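Local structure of N(G),N(G)-dimethylarginine dimethylaminohydrolase (Pseudomonas aeruginosa, 1H70) at residues D56-V69 with S85-V97. The protein hydrolyses the nitric oxide synthase inhibitors N(omega),N(omega)-dimethyl-L-arginine and N(omega)-methyl-L-arginine to L-citrulline, releasing dimethylamine or methylamine. The protein carries 1 engineered substitution. Numbering follows the deposited sequence.
With CIR (citrulline), chain B.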
ATOM      1  N   ASP A  56       7.223  -2.791  16.884  1.00 14.02           N
ATOM      2  CA  ASP A  56       6.332  -3.201  17.981  1.00 14.16           C
ATOM      3  C   ASP A  56       6.260  -4.714  17.873  1.00 14.31           C
ATOM      4  O   ASP A  56       5.638  -5.234  16.958  1.00 12.91           O
ATOM      5  CB  ASP A  56       4.946  -2.606  17.860  1.00 14.32           C
ATOM      6  CG  ASP A  56       4.126  -2.788  19.123  1.00 16.63           C
ATOM      7  OD1 ASP A  56       4.246  -3.846  19.805  1.00 16.84           O
ATOM      8  OD2 ASP A  56       3.380  -1.869  19.518  1.00 15.25           O
ATOM      9  N   GLU A  57       6.895  -5.413  18.806  1.00 14.08           N
ATOM     10  CA  GLU A  57       6.926  -6.870  18.778  1.00 15.26           C
ATOM     11  C   GLU A  57       5.574  -7.563  18.878  1.00 15.52           C
ATOM     12  O   GLU A  57       5.415  -8.715  18.436  1.00 16.01           O
ATOM     13  CB  GLU A  57       7.857  -7.390  19.899  1.00 14.31           C
ATOM     14  CG  GLU A  57       9.300  -6.974  19.707  1.00 15.69           C
ATOM     15  CD  GLU A  57       9.878  -7.547  18.425  1.00 16.47           C
ATOM     16  OE1 GLU A  57       9.398  -8.626  17.996  1.00 16.69           O
ATOM     17  OE2 GLU A  57      10.794  -6.935  17.835  1.00 17.72           O
ATOM     18  N   ARG A  58       4.589  -6.885  19.448  1.00 14.86           N
ATOM     19  CA  ARG A  58       3.266  -7.468  19.583  1.00 15.28           C
ATOM     20  C   ARG A  58       2.560  -7.608  18.231  1.00 14.54           C
ATOM     21  O   ARG A  58       1.585  -8.301  18.146  1.00 13.99           O
ATOM     22  CB  ARG A  58       2.364  -6.597  20.459  1.00 15.98           C
ATOM     23  CG  ARG A  58       2.831  -6.364  21.884  1.00 18.36           C
ATOM     24  CD  ARG A  58       1.895  -5.382  22.581  1.00 21.40           C
ATOM     25  NE  ARG A  58       1.982  -4.070  21.935  1.00 22.54           N
ATOM     26  CZ  ARG A  58       1.382  -2.990  22.370  1.00 24.99           C
ATOM     27  NH1 ARG A  58       0.660  -3.058  23.491  1.00 26.86           N
ATOM     28  NH2 ARG A  58       1.527  -1.846  21.708  1.00 25.29           N
ATOM     29  N   PHE A  59       3.050  -6.921  17.209  1.00 12.79           N
ATOM     30  CA  PHE A  59       2.423  -6.916  15.894  1.00 12.38           C
ATOM     31  C   PHE A  59       3.421  -7.262  14.787  1.00 11.15           C
ATOM     32  O   PHE A  59       4.032  -6.393  14.172  1.00 13.45           O
ATOM     33  CB  PHE A  59       1.765  -5.557  15.609  1.00 11.61           C
ATOM     34  CG  PHE A  59       0.639  -5.225  16.563  1.00 13.49           C
ATOM     35  CD1 PHE A  59       0.869  -4.368  17.638  1.00 12.38           C
ATOM     36  CD2 PHE A  59      -0.622  -5.774  16.404  1.00 12.87           C
ATOM     37  CE1 PHE A  59      -0.131  -4.072  18.519  1.00 12.47           C
ATOM     38  CE2 PHE A  59      -1.633  -5.486  17.288  1.00 13.12           C
ATOM     39  CZ  PHE A  59      -1.385  -4.631  18.355  1.00 12.12           C
ATOM     40  N   PRO A  60       3.590  -8.555  14.524  1.00 10.95           N
ATOM     41  CA  PRO A  60       4.532  -9.041  13.511  1.00  9.79           C
ATOM     42  C   PRO A  60       4.457  -8.339  12.144  1.00  9.41           C
ATOM     43  O   PRO A  60       5.478  -8.118  11.483  1.00  9.76           O
ATOM     44  CB  PRO A  60       4.093 -10.493  13.335  1.00 10.78           C
ATOM     45  CG  PRO A  60       3.644 -10.885  14.720  1.00 11.55           C
ATOM     46  CD  PRO A  60       2.905  -9.657  15.245  1.00 10.56           C
ATOM     47  N   ASP A  61       3.249  -7.997  11.717  1.00  9.12           N
ATOM     48  CA  ASP A  61       3.036  -7.365  10.409  1.00  9.10           C
ATOM     49  C   ASP A  61       2.915  -5.845  10.483  1.00  9.44           C
ATOM     50  O   ASP A  61       2.538  -5.208   9.488  1.00  9.15           O
ATOM     51  CB  ASP A  61       1.757  -7.923   9.784  1.00  9.52           C
ATOM     52  CG  ASP A  61       1.891  -9.359   9.327  1.00 11.43           C
ATOM     53  OD1 ASP A  61       2.665  -9.584   8.368  1.00 11.74           O
ATOM     54  OD2 ASP A  61       1.232 -10.273   9.883  1.00 12.48           O
ATOM     55  N   SER A  62       3.270  -5.229  11.615  1.00  9.82           N
ATOM     56  CA  SER A  62       3.121  -3.776  11.785  1.00 10.39           C
ATOM     57  C   SER A  62       4.017  -2.891  10.884  1.00 10.05           C
ATOM     58  O   SER A  62       3.772  -1.689  10.693  1.00  9.28           O
ATOM     59  CB  SER A  62       3.167  -3.388  13.287  1.00 10.33           C
ATOM     60  OG  SER A  62       4.425  -3.719  13.824  1.00 10.45           O
ATOM     61  N   VAL A  63       4.993  -3.499  10.217  1.00  9.40           N
ATOM     62  CA  VAL A  63       5.828  -2.828   9.240  1.00  8.79           C
ATOM     63  C   VAL A  63       4.965  -2.410   8.058  1.00  7.97           C
ATOM     64  O   VAL A  63       5.292  -1.456   7.352  1.00  8.15           O
ATOM     65  CB  VAL A  63       6.962  -3.770   8.735  1.00  8.94           C
ATOM     66  CG1 VAL A  63       6.388  -4.997   8.025  1.00  9.75           C
ATOM     67  CG2 VAL A  63       7.944  -3.035   7.822  1.00  9.19           C
ATOM     68  N   PHE A  64       3.857  -3.119   7.833  1.00  7.59           N
ATOM     69  CA  PHE A  64       2.945  -2.793   6.742  1.00  8.55           C
ATOM     70  C   PHE A  64       1.937  -1.719   7.149  1.00  8.83           C
ATOM     71  O   PHE A  64       0.710  -1.947   7.239  1.00  7.97           O
ATOM     72  CB  PHE A  64       2.230  -4.058   6.241  1.00  8.70           C
ATOM     73  CG  PHE A  64       3.212  -5.107   5.770  1.00  8.84           C
ATOM     74  CD1 PHE A  64       3.189  -6.390   6.299  1.00 10.64           C
ATOM     75  CD2 PHE A  64       4.163  -4.780   4.823  1.00 10.65           C
ATOM     76  CE1 PHE A  64       4.100  -7.344   5.872  1.00 10.91           C
ATOM     77  CE2 PHE A  64       5.089  -5.743   4.373  1.00 11.85           C
ATOM     78  CZ  PHE A  64       5.042  -7.022   4.895  1.00 11.31           C
ATOM     79  N   VAL A  65       2.468  -0.521   7.367  1.00  8.30           N
ATOM     80  CA  VAL A  65       1.678   0.628   7.808  1.00  8.09           C
ATOM     81  C   VAL A  65       0.620   1.095   6.805  1.00  9.07           C
ATOM     82  O   VAL A  65      -0.306   1.841   7.184  1.00  7.25           O
ATOM     83  CB  VAL A  65       2.577   1.831   8.192  1.00  8.58           C
ATOM     84  CG1 VAL A  65       3.455   1.457   9.383  1.00  8.15           C
ATOM     85  CG2 VAL A  65       3.411   2.317   6.982  1.00 10.50           C
ATOM     86  N   GLU A  66       0.713   0.646   5.555  1.00  8.42           N
ATOM     87  CA  GLU A  66      -0.329   0.989   4.595  1.00  9.06           C
ATOM     88  C   GLU A  66      -1.712   0.537   5.065  1.00  9.21           C
ATOM     89  O   GLU A  66      -2.662   1.244   4.830  1.00 10.14           O
ATOM     90  CB  GLU A  66      -0.037   0.333   3.236  1.00 10.04           C
ATOM     91  CG  GLU A  66      -1.190   0.389   2.245  1.00  9.56           C
ATOM     92  CD  GLU A  66      -0.723   0.368   0.805  1.00  9.32           C
ATOM     93  OE1 GLU A  66      -0.511  -0.741   0.269  1.00  8.06           O
ATOM     94  OE2 GLU A  66      -0.578   1.440   0.205  1.00  9.72           O
ATOM     95  N   ASP A  67      -1.839  -0.611   5.724  1.00  9.16           N
ATOM     96  CA  ASP A  67      -3.187  -1.116   6.059  1.00  8.75           C
ATOM     97  C   ASP A  67      -4.008  -0.390   7.128  1.00  9.58           C
ATOM     98  O   ASP A  67      -5.209  -0.182   6.952  1.00  8.57           O
ATOM     99  CB  ASP A  67      -3.116  -2.628   6.268  1.00  9.80           C
ATOM    100  CG  ASP A  67      -2.610  -3.310   5.030  1.00  8.91           C
ATOM    101  OD1 ASP A  67      -3.157  -3.007   3.926  1.00  9.76           O
ATOM    102  OD2 ASP A  67      -1.685  -4.120   5.090  1.00  8.97           O
ATOM    103  N   PRO A  68      -3.409   0.006   8.248  1.00 10.32           N
ATOM    104  CA  PRO A  68      -4.170   0.667   9.315  1.00 10.89           C
ATOM    105  C   PRO A  68      -4.704   2.079   9.059  1.00 10.41           C
ATOM    106  O   PRO A  68      -5.481   2.557   9.886  1.00 10.63           O
ATOM    107  CB  PRO A  68      -3.201   0.671  10.508  1.00 10.34           C
ATOM    108  CG  PRO A  68      -1.849   0.346   9.962  1.00 13.15           C
ATOM    109  CD  PRO A  68      -2.010  -0.269   8.623  1.00 10.49           C
ATOM    110  N   VAL A  69      -4.348   2.768   7.975  1.00 10.19           N
ATOM    111  CA  VAL A  69      -4.811   4.121   7.755  1.00 10.45           C
ATOM    112  C   VAL A  69      -4.838   4.464   6.279  1.00  9.94           C
ATOM    113  O   VAL A  69      -4.068   3.922   5.490  1.00 10.60           O
ATOM    114  CB  VAL A  69      -3.849   5.215   8.326  1.00 12.36           C
ATOM    115  CG1 VAL A  69      -4.610   6.543   8.486  1.00 11.79           C
ATOM    116  CG2 VAL A  69      -3.161   4.834   9.628  1.00 13.24           C
ATOM    117  N   SER A  85      -5.120 -10.542  14.128  1.00 14.13           N
ATOM    118  CA  SER A  85      -3.821 -10.155  14.693  1.00 13.20           C
ATOM    119  C   SER A  85      -3.335  -8.748  14.327  1.00 13.17           C
ATOM    120  O   SER A  85      -2.374  -8.252  14.913  1.00 12.47           O
ATOM    121  CB  SER A  85      -2.752 -11.145  14.252  1.00 13.49           C
ATOM    122  OG  SER A  85      -2.554 -11.087  12.837  1.00 13.87           O
ATOM    123  N   ARG A  86      -3.983  -8.086  13.370  1.00 12.38           N
ATOM    124  CA  ARG A  86      -3.557  -6.765  12.951  1.00 11.91           C
ATOM    125  C   ARG A  86      -4.527  -5.640  13.311  1.00 12.61           C
ATOM    126  O   ARG A  86      -4.185  -4.479  13.105  1.00 10.28           O
ATOM    127  CB  ARG A  86      -3.349  -6.770  11.418  1.00 12.18           C
ATOM    128  CG  ARG A  86      -2.331  -7.811  10.938  1.00 11.70           C
ATOM    129  CD  ARG A  86      -1.809  -7.458   9.534  1.00 10.77           C
ATOM    130  NE  ARG A  86      -1.215  -6.103   9.551  1.00 10.49           N
ATOM    131  CZ  ARG A  86      -0.970  -5.393   8.480  1.00 10.30           C
ATOM    132  NH1 ARG A  86      -1.187  -5.906   7.277  1.00  9.09           N
ATOM    133  NH2 ARG A  86      -0.498  -4.160   8.600  1.00  7.34           N
ATOM    134  N   ARG A  87      -5.707  -5.952  13.864  1.00 13.15           N
ATOM    135  CA  ARG A  87      -6.660  -4.896  14.206  1.00 15.10           C
ATOM    136  C   ARG A  87      -6.092  -3.843  15.152  1.00 15.33           C
ATOM    137  O   ARG A  87      -6.304  -2.657  14.947  1.00 15.24           O
ATOM    138  CB  ARG A  87      -7.984  -5.439  14.761  1.00 16.64           C
ATOM    139  CG  ARG A  87      -9.096  -4.388  14.740  1.00 18.37           C
ATOM    140  CD  ARG A  87     -10.458  -4.993  14.841  1.00 24.18           C
ATOM    141  NE  ARG A  87     -10.797  -5.777  13.664  1.00 27.02           N
ATOM    142  CZ  ARG A  87     -11.596  -6.839  13.680  1.00 31.51           C
ATOM    143  NH1 ARG A  87     -12.161  -7.250  14.821  1.00 33.29           N
ATOM    144  NH2 ARG A  87     -11.833  -7.505  12.562  1.00 33.19           N
ATOM    145  N   GLY A  88      -5.323  -4.267  16.144  1.00 14.42           N
ATOM    146  CA  GLY A  88      -4.722  -3.387  17.125  1.00 14.44           C
ATOM    147  C   GLY A  88      -3.638  -2.452  16.595  1.00 13.90           C
ATOM    148  O   GLY A  88      -3.178  -1.563  17.315  1.00 13.88           O
ATOM    149  N   GLU A  89      -3.200  -2.637  15.347  1.00 12.39           N
ATOM    150  CA  GLU A  89      -2.212  -1.760  14.753  1.00 12.34           C
ATOM    151  C   GLU A  89      -2.717  -0.332  14.578  1.00 12.20           C
ATOM    152  O   GLU A  89      -1.908   0.608  14.461  1.00 11.69           O
ATOM    153  CB  GLU A  89      -1.746  -2.271  13.378  1.00 11.85           C
ATOM    154  CG  GLU A  89      -0.986  -3.577  13.529  1.00 11.20           C
ATOM    155  CD  GLU A  89      -0.448  -4.115  12.225  1.00 11.37           C
ATOM    156  OE1 GLU A  89      -0.266  -3.303  11.278  1.00 10.92           O
ATOM    157  OE2 GLU A  89      -0.222  -5.361  12.156  1.00 10.28           O
ATOM    158  N   THR A  90      -4.040  -0.151  14.548  1.00 11.59           N
ATOM    159  CA  THR A  90      -4.571   1.205  14.422  1.00 12.36           C
ATOM    160  C   THR A  90      -4.216   2.049  15.638  1.00 13.59           C
ATOM    161  O   THR A  90      -3.995   3.247  15.533  1.00 13.48           O
ATOM    162  CB  THR A  90      -6.104   1.200  14.240  1.00 13.51           C
ATOM    163  OG1 THR A  90      -6.719   0.451  15.294  1.00 13.00           O
ATOM    164  CG2 THR A  90      -6.463   0.510  12.922  1.00 12.13           C
ATOM    165  N   GLU A  91      -4.174   1.407  16.809  1.00 13.71           N
ATOM    166  CA  GLU A  91      -3.899   2.109  18.059  1.00 14.64           C
ATOM    167  C   GLU A  91      -2.489   2.668  18.167  1.00 14.09           C
ATOM    168  O   GLU A  91      -2.302   3.750  18.732  1.00 14.09           O
ATOM    169  CB  GLU A  91      -4.162   1.182  19.258  1.00 15.02           C
ATOM    170  CG  GLU A  91      -5.579   0.638  19.310  1.00 19.75           C
ATOM    171  CD  GLU A  91      -6.612   1.680  19.685  1.00 25.01           C
ATOM    172  OE1 GLU A  91      -7.682   1.724  19.044  1.00 30.18           O
ATOM    173  OE2 GLU A  91      -6.369   2.466  20.621  1.00 27.96           O
ATOM    174  N   ILE A  92      -1.513   1.947  17.637  1.00 13.83           N
ATOM    175  CA  ILE A  92      -0.125   2.374  17.722  1.00 13.81           C
ATOM    176  C   ILE A  92       0.258   3.369  16.641  1.00 14.03           C
ATOM    177  O   ILE A  92       1.350   3.950  16.679  1.00 14.59           O
ATOM    178  CB  ILE A  92       0.833   1.149  17.745  1.00 14.65           C
ATOM    179  CG1 ILE A  92       0.623   0.253  16.529  1.00 12.82           C
ATOM    180  CG2 ILE A  92       0.620   0.348  19.011  1.00 14.05           C
ATOM    181  CD1 ILE A  92       1.722  -0.778  16.393  1.00 12.41           C
ATOM    182  N   ILE A  93      -0.635   3.620  15.693  1.00 13.64           N
ATOM    183  CA  ILE A  93      -0.338   4.621  14.664  1.00 13.98           C
ATOM    184  C   ILE A  93      -1.172   5.877  14.805  1.00 13.82           C
ATOM    185  O   ILE A  93      -0.888   6.881  14.154  1.00 13.81           O
ATOM    186  CB  ILE A  93      -0.487   4.050  13.260  1.00 14.49           C
ATOM    187  CG1 ILE A  93       0.351   4.875  12.261  1.00 15.02           C
ATOM    188  CG2 ILE A  93      -1.949   4.015  12.854  1.00 14.82           C
ATOM    189  CD1 ILE A  93       0.666   4.150  10.990  1.00 15.80           C
ATOM    190  N   GLU A  94      -2.204   5.817  15.642  1.00 14.96           N
ATOM    191  CA  GLU A  94      -3.120   6.936  15.823  1.00 15.60           C
ATOM    192  C   GLU A  94      -2.462   8.261  16.227  1.00 14.57           C
ATOM    193  O   GLU A  94      -2.842   9.303  15.715  1.00 13.29           O
ATOM    194  CB  GLU A  94      -4.265   6.606  16.790  1.00 17.92           C
ATOM    195  CG  GLU A  94      -5.362   7.658  16.663  1.00 23.58           C
ATOM    196  CD  GLU A  94      -6.781   7.178  16.876  1.00 29.89           C
ATOM    197  OE1 GLU A  94      -7.102   6.001  16.567  1.00 32.25           O
ATOM    198  OE2 GLU A  94      -7.596   8.016  17.349  1.00 32.88           O
ATOM    199  N   GLU A  95      -1.484   8.227  17.125  1.00 12.84           N
ATOM    200  CA  GLU A  95      -0.846   9.469  17.572  1.00 11.72           C
ATOM    201  C   GLU A  95      -0.133  10.196  16.425  1.00 11.88           C
ATOM    202  O   GLU A  95      -0.219  11.423  16.275  1.00 11.18           O
ATOM    203  CB  GLU A  95       0.094   9.155  18.744  1.00 13.00           C
ATOM    204  N   THR A  96       0.558   9.440  15.581  1.00 10.86           N
ATOM    205  CA  THR A  96       1.219  10.037  14.422  1.00 10.74           C
ATOM    206  C   THR A  96       0.222  10.673  13.478  1.00 10.81           C
ATOM    207  O   THR A  96       0.431  11.778  12.995  1.00 10.90           O
ATOM    208  CB  THR A  96       1.992   8.927  13.676  1.00 11.75           C
ATOM    209  OG1 THR A  96       2.970   8.366  14.551  1.00 10.92           O
ATOM    210  CG2 THR A  96       2.716   9.462  12.463  1.00 10.85           C
ATOM    211  N   VAL A  97      -0.856   9.948  13.173  1.00 11.46           N
ATOM    212  CA  VAL A  97      -1.853  10.469  12.221  1.00 12.59           C
ATOM    213  C   VAL A  97      -2.471  11.752  12.780  1.00 12.87           C
ATOM    214  O   VAL A  97      -2.662  12.747  12.076  1.00  9.89           O
ATOM    215  CB  VAL A  97      -2.943   9.393  11.932  1.00 12.61           C
ATOM    216  CG1 VAL A  97      -4.109   9.970  11.147  1.00 13.05           C
ATOM    217  CG2 VAL A  97      -2.305   8.228  11.168  1.00 14.63           C
TER
HETATM  218  C   CIR B 500      -0.753  -9.598   6.029  1.00 10.28           C
HETATM  219  O   CIR B 500      -1.627  -8.783   6.456  1.00 11.16           O
HETATM  220  OXT CIR B 500      -1.104 -10.806   5.702  1.00 11.56           O
HETATM  221  CA  CIR B 500       0.669  -9.146   5.836  1.00 10.18           C
HETATM  222  N   CIR B 500       1.586 -10.288   6.017  1.00  9.74           N
HETATM  223  C3  CIR B 500       0.835  -8.526   4.427  1.00  9.08           C
HETATM  224  C4  CIR B 500       0.048  -7.205   4.349  1.00 10.61           C
HETATM  225  C5  CIR B 500       0.185  -6.621   2.953  1.00 12.76           C
HETATM  226  N6  CIR B 500      -0.496  -5.322   2.858  1.00 11.81           N
HETATM  227  C7  CIR B 500      -0.417  -4.500   1.824  1.00 13.29           C
HETATM  228  O7  CIR B 500       0.262  -4.747   0.815  1.00 12.13           O
HETATM  229  N8  CIR B 500      -1.094  -3.336   1.885  1.00 12.44           N
HETATM  230  O   HOH W   1      -0.645  -9.475  16.687  1.00 18.69           O
HETATM  231  O   HOH W   2       0.802  -7.588  13.336  1.00  9.31           O
HETATM  232  O   HOH W   3       0.022 -10.375  12.298  1.00 13.08           O
HETATM  233  O   HOH W   4       1.104  -0.922  11.104  1.00 12.65           O
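Arg-86 NH1 forms a salt bridge with Asp-67 OD2 at 2.9 Å, reaching the carboxylate on its anti side while the two flat groups stand 69° apart. Arg-86 NH2 donates to Phe-64 O at 2.9 Å from above the carbonyl plane, across from Asp-67 N, which reaches the same oxygen from the opposite face. A bend at chi3 (57°) turns the guanidinium side-on to Glu-89, whose OE2 and OE1 accept from Arg-86 NE and NH2; the resulting Asp-67, Arg-86, Glu-89 network fixes the rotation of the guanidinium. Asp-61 O lies over one of its faces without bonding to it.

This is one wall of the citrulline pocket, which in the pentein beta/alpha-propeller fold of DDAH enzymes lies in the central channel. Arg-86 NH1 also binds the citrulline carboxylate oxygen O at 3.0 Å, and Asp-61 OD1 takes the amino nitrogen N at 2.7 Å. At the far end of the ligand, Asp-67 OD2 accepts from N6 and OD1 from N8, N8 being shared with Glu-66 OE1. Asp-67 OD2 thus serves both arginine and product. Gly-117 N and Leu-19 N bind Asp-67 OD1 and Asp-61 OD2 from outside the two segments.

Behind the pocket, two waters link Glu-89 OE2 to Asp-61 N and Glu-89 OE1 to Ser-62 O. The Phe-59 ring packs against Ser-85, Gly-88 and Glu-89, with Glu-89 N over one face, Ser-85 O at its edge (3.4 Å from CD2) and Gly-88 C 3.6 Å from CZ. Thr-90 CG2 rests on Pro-68. Ile-92 presses CD1 against Phe-59 CD1 and sets CG2 beside the Asp-56–Arg-58 salt bridge. Farther along the helix, Ile-93 CG2 meets Val-69 CG2 at 3.5 Å, and Val-97 CG2 packs against both methyls of Val-69.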